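Local coordinates for conserved hypothetical protein (Enterococcus faecalis, PDB 1T62) that is of unknown function but carries an ASCH domain of the PUA superfamily, a fold that in relatives often binds RNA, so a role in nucleic-acid recognition is possible, at residues P94-S99 and Y136-L141; I85-V90 and V142-E147; P23-F28 and Y71-D76; S54-K59 and E126-Y131. All blocks are in the same frame, centred on the assembly; numbering follows the deposited sequence.

Contact 1 of 4, residues P94-S99 and Y136-L141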
# COMPACT_ATOMS: atom_id res chain seq x y z
N PRO B 94 -27.54 -1.59 10.97
CA PRO B 94 -27.79 -0.33 10.25
C PRO B 94 -26.81 0.73 10.76
O PRO B 94 -26.61 0.85 11.96
CB PRO B 94 -29.22 0.00 10.62
CG PRO B 94 -29.82 -1.34 10.94
CD PRO B 94 -28.72 -1.97 11.75
N MET B 95 -26.23 1.50 9.85
CA MET B 95 -25.26 2.50 10.26
C MET B 95 -25.76 3.48 11.32
O MET B 95 -25.01 3.83 12.23
CB MET B 95 -24.75 3.28 9.06
CG MET B 95 -23.46 3.97 9.36
SD MET B 95 -22.71 4.65 7.90
CE MET B 95 -22.08 6.19 8.54
N ASN B 96 -27.01 3.91 11.19
CA ASN B 96 -27.61 4.86 12.13
C ASN B 96 -27.93 4.25 13.49
O ASN B 96 -28.46 4.93 14.37
CB ASN B 96 -28.89 5.44 11.53
CG ASN B 96 -29.94 4.38 11.25
OD1 ASN B 96 -30.97 4.66 10.63
ND2 ASN B 96 -29.70 3.16 11.70
N LYS B 97 -27.62 2.97 13.66
CA LYS B 97 -27.87 2.24 14.90
C LYS B 97 -26.60 1.79 15.62
O LYS B 97 -26.69 1.02 16.57
CB LYS B 97 -28.74 1.01 14.62
CG LYS B 97 -30.23 1.19 14.92
CD LYS B 97 -31.08 0.04 14.35
CE LYS B 97 -30.65 -1.35 14.86
NZ LYS B 97 -31.49 -2.48 14.31
N VAL B 98 -25.43 2.25 15.19
CA VAL B 98 -24.20 1.80 15.85
C VAL B 98 -24.05 2.34 17.28
O VAL B 98 -24.34 3.52 17.55
CB VAL B 98 -22.93 2.17 15.04
CG1 VAL B 98 -23.10 1.75 13.59
CG2 VAL B 98 -22.65 3.66 15.15
N SER B 99 -23.60 1.48 18.19
CA SER B 99 -23.39 1.83 19.59
C SER B 99 -22.01 2.42 19.76
O SER B 99 -21.11 2.08 18.99
CB SER B 99 -23.46 0.58 20.46
OG SER B 99 -22.36 -0.26 20.18
N TYR B 136 -27.16 6.16 1.52
CA TYR B 136 -28.34 6.50 2.30
C TYR B 136 -27.94 6.45 3.78
O TYR B 136 -26.94 5.83 4.13
CB TYR B 136 -29.51 5.57 1.98
CG TYR B 136 -29.16 4.12 1.82
CD1 TYR B 136 -28.30 3.70 0.81
CD2 TYR B 136 -29.73 3.15 2.65
CE1 TYR B 136 -28.00 2.35 0.63
CE2 TYR B 136 -29.45 1.81 2.49
CZ TYR B 136 -28.58 1.41 1.48
OH TYR B 136 -28.27 0.08 1.34
N PRO B 137 -28.72 7.09 4.66
CA PRO B 137 -28.46 7.15 6.10
C PRO B 137 -28.43 5.85 6.91
O PRO B 137 -27.78 5.76 7.95
CB PRO B 137 -29.54 8.09 6.62
CG PRO B 137 -30.04 8.80 5.40
CD PRO B 137 -30.00 7.74 4.36
N ASP B 138 -29.15 4.84 6.45
CA ASP B 138 -29.19 3.61 7.21
C ASP B 138 -28.75 2.38 6.41
O ASP B 138 -29.31 1.30 6.58
CB ASP B 138 -30.60 3.40 7.74
CG ASP B 138 -31.64 3.51 6.66
OD1 ASP B 138 -32.83 3.27 6.93
OD2 ASP B 138 -31.27 3.83 5.51
N MET B 139 -27.76 2.55 5.55
CA MET B 139 -27.29 1.43 4.79
C MET B 139 -26.69 0.46 5.79
O MET B 139 -25.97 0.86 6.70
CB MET B 139 -26.23 1.85 3.79
CG MET B 139 -24.99 2.45 4.40
SD MET B 139 -23.62 2.25 3.27
CE MET B 139 -23.25 0.56 3.60
N LEU B 140 -27.03 -0.81 5.61
CA LEU B 140 -26.56 -1.89 6.46
C LEU B 140 -25.03 -2.01 6.40
O LEU B 140 -24.43 -1.88 5.33
CB LEU B 140 -27.21 -3.19 5.99
CG LEU B 140 -28.50 -3.74 6.61
CD1 LEU B 140 -29.12 -2.72 7.56
CD2 LEU B 140 -29.48 -4.13 5.52
N LEU B 141 -24.40 -2.25 7.55
CA LEU B 141 -22.95 -2.42 7.64
C LEU B 141 -22.60 -3.84 8.03
O LEU B 141 -23.35 -4.51 8.74
CB LEU B 141 -22.36 -1.52 8.72
CG LEU B 141 -22.18 -0.05 8.44
CD1 LEU B 141 -21.70 0.62 9.72
CD2 LEU B 141 -21.17 0.15 7.32

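Contact 2 of 4, residues I85-V90 and V142-E147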
# COMPACT_ATOMS: atom_id res chain seq x y z
N ILE B 85 -4.95 -11.34 11.31
CA ILE B 85 -5.96 -11.28 12.34
C ILE B 85 -7.03 -12.37 12.24
O ILE B 85 -7.25 -12.95 11.18
CB ILE B 85 -6.65 -9.93 12.30
CG1 ILE B 85 -7.39 -9.77 10.98
CG2 ILE B 85 -5.62 -8.83 12.39
CD1 ILE B 85 -8.25 -8.54 10.91
N ARG B 86 -7.70 -12.63 13.35
CA ARG B 86 -8.75 -13.62 13.37
C ARG B 86 -10.07 -12.99 13.79
O ARG B 86 -10.14 -12.28 14.80
CB ARG B 86 -8.42 -14.77 14.31
CG ARG B 86 -9.11 -16.02 13.88
CD ARG B 86 -10.01 -16.59 14.93
NE ARG B 86 -9.28 -17.47 15.83
CZ ARG B 86 -8.63 -17.05 16.89
NH1 ARG B 86 -8.62 -15.76 17.17
NH2 ARG B 86 -7.99 -17.91 17.67
N THR B 87 -11.12 -13.24 13.02
CA THR B 87 -12.43 -12.68 13.32
C THR B 87 -13.16 -13.55 14.33
O THR B 87 -13.37 -14.74 14.10
CB THR B 87 -13.29 -12.57 12.03
OG1 THR B 87 -12.56 -11.84 11.03
CG2 THR B 87 -14.58 -11.85 12.32
N THR B 88 -13.54 -12.97 15.47
CA THR B 88 -14.24 -13.70 16.51
C THR B 88 -15.72 -13.37 16.47
O THR B 88 -16.52 -13.99 17.18
CB THR B 88 -13.73 -13.32 17.92
OG1 THR B 88 -13.78 -11.90 18.09
CG2 THR B 88 -12.30 -13.77 18.13
N LYS B 89 -16.10 -12.42 15.62
CA LYS B 89 -17.50 -12.01 15.55
C LYS B 89 -17.84 -11.28 14.25
O LYS B 89 -17.08 -10.44 13.79
CB LYS B 89 -17.79 -11.11 16.75
CG LYS B 89 -19.19 -10.57 16.90
CD LYS B 89 -19.26 -9.68 18.14
CE LYS B 89 -20.60 -9.03 18.27
NZ LYS B 89 -20.95 -8.30 17.03
N VAL B 90 -18.97 -11.60 13.65
CA VAL B 90 -19.41 -10.94 12.42
C VAL B 90 -20.83 -10.48 12.70
O VAL B 90 -21.68 -11.27 13.14
CB VAL B 90 -19.43 -11.90 11.20
CG1 VAL B 90 -19.99 -11.17 9.97
CG2 VAL B 90 -18.03 -12.42 10.91
N VAL B 142 -21.44 -4.29 7.56
CA VAL B 142 -20.97 -5.62 7.89
C VAL B 142 -19.81 -5.40 8.87
O VAL B 142 -18.71 -4.99 8.49
CB VAL B 142 -20.48 -6.36 6.64
CG1 VAL B 142 -19.90 -7.71 7.02
CG2 VAL B 142 -21.65 -6.54 5.67
N CYS B 143 -20.07 -5.67 10.15
CA CYS B 143 -19.10 -5.47 11.21
C CYS B 143 -18.34 -6.73 11.66
O CYS B 143 -18.93 -7.79 11.88
CB CYS B 143 -19.80 -4.84 12.42
SG CYS B 143 -20.68 -3.30 12.04
N GLN B 144 -17.02 -6.59 11.80
CA GLN B 144 -16.13 -7.67 12.22
C GLN B 144 -15.35 -7.33 13.47
O GLN B 144 -14.80 -6.24 13.59
CB GLN B 144 -15.12 -8.01 11.14
CG GLN B 144 -15.69 -8.66 9.91
CD GLN B 144 -14.63 -8.84 8.85
OE1 GLN B 144 -13.70 -9.65 9.00
NE2 GLN B 144 -14.74 -8.07 7.78
N SER B 145 -15.29 -8.27 14.40
CA SER B 145 -14.53 -8.09 15.62
C SER B 145 -13.45 -9.16 15.54
O SER B 145 -13.75 -10.35 15.48
CB SER B 145 -15.42 -8.27 16.82
OG SER B 145 -16.40 -7.25 16.83
N PHE B 146 -12.21 -8.71 15.52
CA PHE B 146 -11.07 -9.59 15.37
C PHE B 146 -10.01 -9.38 16.45
O PHE B 146 -10.11 -8.46 17.27
CB PHE B 146 -10.42 -9.34 14.01
CG PHE B 146 -10.08 -7.89 13.76
CD1 PHE B 146 -11.04 -7.02 13.25
CD2 PHE B 146 -8.84 -7.38 14.14
CE1 PHE B 146 -10.76 -5.65 13.12
CE2 PHE B 146 -8.56 -6.01 14.02
CZ PHE B 146 -9.52 -5.15 13.51
N GLU B 147 -8.99 -10.23 16.42
CA GLU B 147 -7.85 -10.15 17.32
C GLU B 147 -6.58 -10.34 16.50
O GLU B 147 -6.54 -11.18 15.60
CB GLU B 147 -7.95 -11.18 18.45
CG GLU B 147 -8.09 -12.65 18.07
CD GLU B 147 -8.33 -13.53 19.32
OE1 GLU B 147 -8.55 -14.76 19.20
OE2 GLU B 147 -8.31 -12.98 20.45

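Contact 3 of 4, residues P23-F28 and Y71-D76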
# COMPACT_ATOMS: atom_id res chain seq x y z
N PRO B 23 -5.83 -16.62 3.24
CA PRO B 23 -7.03 -15.80 3.29
C PRO B 23 -6.90 -14.57 2.39
O PRO B 23 -5.91 -14.42 1.68
CB PRO B 23 -7.11 -15.42 4.76
CG PRO B 23 -5.67 -15.18 5.08
CD PRO B 23 -4.99 -16.38 4.42
N ASP B 24 -7.90 -13.70 2.43
CA ASP B 24 -7.86 -12.48 1.65
C ASP B 24 -6.80 -11.59 2.29
O ASP B 24 -6.55 -11.68 3.50
CB ASP B 24 -9.21 -11.77 1.73
CG ASP B 24 -10.37 -12.65 1.30
OD1 ASP B 24 -11.48 -12.47 1.85
OD2 ASP B 24 -10.16 -13.52 0.42
N VAL B 25 -6.15 -10.74 1.49
CA VAL B 25 -5.15 -9.82 2.01
C VAL B 25 -5.61 -8.44 1.57
O VAL B 25 -6.06 -8.28 0.44
CB VAL B 25 -3.73 -10.13 1.46
CG1 VAL B 25 -3.47 -11.62 1.49
CG2 VAL B 25 -3.56 -9.57 0.07
N TRP B 26 -5.51 -7.46 2.45
CA TRP B 26 -5.96 -6.11 2.12
C TRP B 26 -5.45 -5.13 3.14
O TRP B 26 -4.98 -5.54 4.20
CB TRP B 26 -7.49 -6.04 2.11
CG TRP B 26 -8.17 -6.85 3.20
CD1 TRP B 26 -8.52 -8.17 3.13
CD2 TRP B 26 -8.57 -6.40 4.50
NE1 TRP B 26 -9.10 -8.57 4.31
CE2 TRP B 26 -9.15 -7.51 5.17
CE3 TRP B 26 -8.50 -5.17 5.17
CZ2 TRP B 26 -9.65 -7.43 6.47
CZ3 TRP B 26 -9.00 -5.09 6.49
CH2 TRP B 26 -9.57 -6.22 7.12
N MET B 27 -5.52 -3.84 2.83
CA MET B 27 -5.10 -2.83 3.77
C MET B 27 -6.38 -2.11 4.19
O MET B 27 -7.38 -2.19 3.48
CB MET B 27 -4.09 -1.85 3.15
CG MET B 27 -4.64 -0.89 2.13
SD MET B 27 -3.34 0.16 1.44
CE MET B 27 -3.60 1.64 2.29
N PHE B 28 -6.36 -1.43 5.34
CA PHE B 28 -7.55 -0.73 5.80
C PHE B 28 -7.70 0.59 5.10
O PHE B 28 -6.70 1.23 4.77
CB PHE B 28 -7.46 -0.48 7.30
CG PHE B 28 -7.75 -1.67 8.14
CD1 PHE B 28 -9.04 -1.94 8.55
CD2 PHE B 28 -6.73 -2.50 8.57
CE1 PHE B 28 -9.31 -3.02 9.39
CE2 PHE B 28 -6.97 -3.58 9.41
CZ PHE B 28 -8.27 -3.85 9.82
N TYR B 71 -9.60 -15.80 8.79
CA TYR B 71 -8.40 -14.98 8.90
C TYR B 71 -8.25 -13.99 7.75
O TYR B 71 -8.76 -14.18 6.65
CB TYR B 71 -7.13 -15.84 8.94
CG TYR B 71 -7.02 -16.77 10.11
CD1 TYR B 71 -7.56 -18.06 10.05
CD2 TYR B 71 -6.35 -16.39 11.27
CE1 TYR B 71 -7.43 -18.94 11.12
CE2 TYR B 71 -6.22 -17.25 12.34
CZ TYR B 71 -6.76 -18.53 12.27
OH TYR B 71 -6.65 -19.38 13.34
N ASP B 72 -7.52 -12.92 8.03
CA ASP B 72 -7.26 -11.90 7.04
C ASP B 72 -5.84 -11.39 7.20
O ASP B 72 -5.43 -11.01 8.30
CB ASP B 72 -8.22 -10.74 7.19
CG ASP B 72 -9.64 -11.12 6.89
OD1 ASP B 72 -10.25 -11.81 7.74
OD2 ASP B 72 -10.14 -10.74 5.81
N ILE B 73 -5.08 -11.41 6.11
CA ILE B 73 -3.72 -10.90 6.15
C ILE B 73 -3.89 -9.40 5.95
O ILE B 73 -4.57 -8.97 5.02
CB ILE B 73 -2.89 -11.55 5.03
CG1 ILE B 73 -2.82 -13.07 5.28
CG2 ILE B 73 -1.49 -10.97 5.00
CD1 ILE B 73 -2.18 -13.87 4.16
N ILE B 74 -3.29 -8.60 6.82
CA ILE B 74 -3.41 -7.14 6.74
C ILE B 74 -2.17 -6.42 6.22
O ILE B 74 -1.06 -6.64 6.71
CB ILE B 74 -3.75 -6.56 8.10
CG1 ILE B 74 -5.10 -7.11 8.56
CG2 ILE B 74 -3.74 -5.06 8.04
CD1 ILE B 74 -6.23 -6.80 7.62
N LEU B 75 -2.35 -5.53 5.24
CA LEU B 75 -1.24 -4.77 4.68
C LEU B 75 -1.26 -3.36 5.20
O LEU B 75 -2.31 -2.85 5.58
CB LEU B 75 -1.35 -4.72 3.16
CG LEU B 75 -1.27 -6.07 2.45
CD1 LEU B 75 -1.41 -5.86 0.95
CD2 LEU B 75 0.06 -6.73 2.76
N ASP B 76 -0.09 -2.72 5.24
CA ASP B 76 0.00 -1.34 5.70
C ASP B 76 -0.12 -0.40 4.49
O ASP B 76 -0.37 -0.86 3.37
CB ASP B 76 1.31 -1.10 6.47
CG ASP B 76 2.57 -1.26 5.60
OD1 ASP B 76 2.49 -1.84 4.50
OD2 ASP B 76 3.64 -0.81 6.05

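Contact 4 of 4, residues S54-K59 and E126-Y131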
# COMPACT_ATOMS: atom_id res chain seq x y z
N SER B 54 -19.45 -2.05 3.68
CA SER B 54 -20.82 -1.90 3.20
C SER B 54 -21.42 -3.21 2.74
O SER B 54 -20.92 -3.80 1.80
CB SER B 54 -20.87 -0.94 2.01
OG SER B 54 -22.15 -0.96 1.41
N LEU B 55 -22.48 -3.65 3.41
CA LEU B 55 -23.13 -4.89 3.03
C LEU B 55 -23.53 -4.80 1.56
O LEU B 55 -23.64 -5.82 0.87
CB LEU B 55 -24.37 -5.12 3.88
CG LEU B 55 -25.27 -6.24 3.36
CD1 LEU B 55 -24.50 -7.55 3.30
CD2 LEU B 55 -26.45 -6.35 4.26
N ASP B 56 -23.74 -3.58 1.08
CA ASP B 56 -24.13 -3.36 -0.30
C ASP B 56 -23.12 -3.85 -1.32
O ASP B 56 -23.49 -4.53 -2.28
CB ASP B 56 -24.42 -1.88 -0.51
CG ASP B 56 -25.80 -1.49 0.00
OD1 ASP B 56 -26.06 -0.28 0.14
OD2 ASP B 56 -26.63 -2.39 0.25
N ILE B 57 -21.84 -3.53 -1.15
CA ILE B 57 -20.82 -3.98 -2.09
C ILE B 57 -20.82 -5.51 -2.19
O ILE B 57 -20.65 -6.07 -3.26
CB ILE B 57 -19.40 -3.52 -1.69
CG1 ILE B 57 -19.42 -2.05 -1.28
CG2 ILE B 57 -18.43 -3.73 -2.86
CD1 ILE B 57 -19.77 -1.12 -2.39
N TYR B 58 -20.98 -6.19 -1.06
CA TYR B 58 -21.00 -7.64 -1.10
C TYR B 58 -22.13 -8.09 -2.01
O TYR B 58 -21.96 -8.97 -2.86
CB TYR B 58 -21.23 -8.23 0.30
CG TYR B 58 -20.04 -8.07 1.22
CD1 TYR B 58 -19.92 -6.96 2.05
CD2 TYR B 58 -19.03 -9.02 1.25
CE1 TYR B 58 -18.82 -6.80 2.88
CE2 TYR B 58 -17.93 -8.87 2.07
CZ TYR B 58 -17.84 -7.76 2.88
OH TYR B 58 -16.75 -7.60 3.71
N LYS B 59 -23.30 -7.47 -1.84
CA LYS B 59 -24.45 -7.80 -2.66
C LYS B 59 -24.19 -7.58 -4.14
O LYS B 59 -24.33 -8.50 -4.94
CB LYS B 59 -25.66 -7.00 -2.19
CG LYS B 59 -26.20 -7.50 -0.87
CD LYS B 59 -27.38 -6.70 -0.40
CE LYS B 59 -28.16 -7.51 0.61
NZ LYS B 59 -28.57 -8.80 -0.02
N GLU B 126 -17.88 7.65 -0.83
CA GLU B 126 -16.90 7.49 -1.89
C GLU B 126 -16.78 6.06 -2.38
O GLU B 126 -16.59 5.84 -3.58
CB GLU B 126 -15.54 8.01 -1.45
CG GLU B 126 -15.47 9.53 -1.47
CD GLU B 126 -14.27 10.10 -0.73
OE1 GLU B 126 -14.21 11.34 -0.58
OE2 GLU B 126 -13.40 9.31 -0.30
N GLU B 127 -16.90 5.09 -1.50
CA GLU B 127 -16.78 3.72 -1.97
C GLU B 127 -18.00 3.30 -2.78
O GLU B 127 -17.89 2.51 -3.71
CB GLU B 127 -16.60 2.74 -0.82
CG GLU B 127 -16.39 1.33 -1.33
CD GLU B 127 -16.47 0.28 -0.24
OE1 GLU B 127 -16.25 -0.91 -0.55
OE2 GLU B 127 -16.76 0.64 0.93
N LEU B 128 -19.17 3.83 -2.42
CA LEU B 128 -20.40 3.46 -3.12
C LEU B 128 -20.57 4.09 -4.49
O LEU B 128 -20.96 3.41 -5.43
CB LEU B 128 -21.62 3.80 -2.27
CG LEU B 128 -22.03 2.83 -1.17
CD1 LEU B 128 -23.15 3.44 -0.36
CD2 LEU B 128 -22.49 1.53 -1.78
N ALA B 129 -20.27 5.38 -4.59
CA ALA B 129 -20.43 6.11 -5.85
C ALA B 129 -20.11 5.33 -7.14
O ALA B 129 -20.97 5.20 -8.01
CB ALA B 129 -19.62 7.40 -5.80
N PRO B 130 -18.88 4.81 -7.28
CA PRO B 130 -18.52 4.06 -8.49
C PRO B 130 -19.49 2.94 -8.89
O PRO B 130 -19.49 2.51 -10.04
CB PRO B 130 -17.11 3.55 -8.18
CG PRO B 130 -17.06 3.52 -6.68
CD PRO B 130 -17.78 4.79 -6.30
N TYR B 131 -20.31 2.46 -7.96
CA TYR B 131 -21.29 1.43 -8.30
C TYR B 131 -22.62 2.12 -8.57
O TYR B 131 -23.68 1.50 -8.48
CB TYR B 131 -21.50 0.43 -7.16
CG TYR B 131 -20.31 -0.43 -6.82
CD1 TYR B 131 -19.26 0.07 -6.05
CD2 TYR B 131 -20.25 -1.77 -7.23
CE1 TYR B 131 -18.18 -0.74 -5.68
CE2 TYR B 131 -19.18 -2.58 -6.86
CZ TYR B 131 -18.14 -2.06 -6.09
OH TYR B 131 -17.07 -2.85 -5.72

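Contact 1 of 4, residues P94-S99 and Y136-L141
Met95 and Leu141 form the buried apolar centre, where Met95 CG meets Leu141 CD1 at 3.8 Å. Met95 CG lies anti to its backbone N (chi1 -161°), which sets it against that methyl. Met95 CB points to the 136-141 chain, while the end of the side chain turns from it and packs on Tyr117 and His120 of helix 113-128. Leu141 reaches the same helix through Phe124, and Val98 adds a longer contact from CG1 to Leu141 CD1. Nearer the surface, Pro94 and Leu140 run alongside each other in the same direction, with Pro94 CG 3.7 Å from Leu140 CD1. The single hydrogen bond across the contact runs from Met95 N to Met139 O, 3.2 Å long with 154° at the hydrogen; the donor stands well above the carbonyl plane. At the exposed polar edge Asn96 and Asp138 are flank to flank, their amide and carboxylate planes 61° apart. Here Asn96 OD1 touches Asp138 CB, not the carboxylate, at 3.2 Å, and Asn96 CB faces Pro137 O. Pro137 O itself accepts a hydrogen bond from Tyr117 OH. Pro94 and Leu140 form a non-hydrogen-bonded antiparallel pair, beyond which 95-97 coils into a short 3-10 turn held by Lys97 N to Pro94 O. This is the end of an antiparallel strand pair, where strand 81-94 leaves the sheet of the ASCH domain as strand 140-151 enters it.

Contact 2 of 4, residues I85-V90 and V142-E147
Ile85 lays its CD1 methyl over one face of the Phe146 ring, 3.7 Å from the ring centroid and offset toward the rim, a CH-pi contact. Phe146 chi1 of 53° places the CG that Ile85 CD1 meets at 3.4 Å. On the same face of the sheet as Phe146, Thr87 OG1 donates to Gln144 OE1 at 3.2 Å, in the carbonyl plane and on a lone pair. The backbones pair antiparallel, Arg86 with Glu147 and Lys89 with Ser145 being hydrogen-bonded pairs. Between them the register slips by one residue: Thr88 and Lys89 both face Ser145, a classic beta bulge. Ser145 O takes Thr88 N at 2.6 Å, and Thr88 OG1 at 3.0 Å from well above the carbonyl plane; Lys89 N adds a weak bond. On the face of Arg86 and Glu147 the two side chains run alongside each other as a salt bridge, although the placement of its closest atoms is doubtful. Lys89 NZ is paired with Glu91. Both are inner strands of the five-stranded sheet: strand 71-75 flanks 81-94 through the Ile85 backbone, and strand 50-54 flanks 140-151, with Phe146 packed on Thr51 and Val142 reaching helix 55-60.

Contact 3 of 4, residues P23-F28 and Y71-D76
Trp26 NE1 gives Asp72 OD2 the polar side-chain bond of this contact, 2.8 Å long with 148° at the hydrogen. The acceptor lies almost in the indole plane, whereas the carboxylate is met on its anti side and is turned 70° from the ring. Asp72 OD1 accepts from Gln70 NE2, so both ends of the group are gripped. Asp24 OD1 lies 4.5 Å from Asp72 OD2, and this nearby like charge may raise the proton affinity of either acid.

Backbone bonds of a parallel pair join the strands: Ile73 N to Asp24 O, Trp26 N to Ile73 O at 3.1 Å and Leu75 N to Trp26 O at 2.8 Å.

Among the aromatic contacts, Ile74 CD1 sits over the face of the indole, 3.4 Å from the centroid of its six-membered ring and almost on the ring normal. Ile74 chi2 of -59° brings CD1 there. The same methyl approaches Phe28 CE2 at 3.8 Å, and Trp26 CZ3 lies over the centre of the Phe28 ring.

Apolar packing on the other face of the sheet sets Val25 CG1 against Ile73 CB at 3.6 Å, with Pro23 CG meeting Ile73 CG1.

Strand 24-27 is the outermost of the sheet within this chain, and 71-75 separates it from 81-94. Helix 2-16 packs on Val25 and Ile73 through Val5, helix 33-44 receives Phe28, and His165 of the second subunit, from the C-terminal tag, stacks on Trp26.

Contact 4 of 4, residues S54-K59 and E126-Y131
Ile57 sets CG1 anti to its carbonyl carbon and turns CD1 with chi2 -65°, so that this methyl lies over the face of the Tyr131 ring, while CG2, anti to the backbone N, comes close to the phenol end. The CD1 methyl is 4.1 Å from the ring centroid, 28° off the normal, a CH-pi contact, and the two side chains cross at about a right angle. Ile57 CG2 meets Tyr131 CZ at 3.6 Å. Leu128, in the last turn of helix 113-128, adds its CD2, which touches Ile57 CD1 at 3.8 Å and reaches Asp56 CB at longer range. The extended chain of Glu127 brings OE1 to 3.4 Å from Ile57 CG1, so an acidic oxygen borders the apolar cluster. Tyr131 N bonds to Leu128 O at 2.8 Å, holding the turn that presents the ring. Ser54 occupies the N-cap position of helix 55-60. The contact joins the start of that helix to the end of helix 113-128; Asp56 OD1 accepts from Tyr136 OH, Leu55 bonds through its backbone to Leu140 of strand 140-151, and Tyr131 OH bonds to the backbone N of His162, a tag residue of the second subunit.

In the fold
Strand 140-151 runs through contact 1 at its entry and contact 2 farther along, each time paired with strand 81-94; contact 3 adds the edge strand 24-27 to the same sheet through 71-75, the neighbour of 81-94. Contact 4 instead joins two helices, and meets contact 1 through Tyr136 and Asp56. Contact 4 is buried, whereas the other three are partly buried; contact 3 lies nearest the chain centre and contact 1 farthest from it. Their chemistry differs accordingly: backbone bonds dominate contact 2, contact 3 adds an indole-carboxylate bond, contact 1 has a single cross-bond, and contact 4 is mainly apolar, without a hydrogen bond between its segments. Contacts 3 and 4 both touch the second subunit.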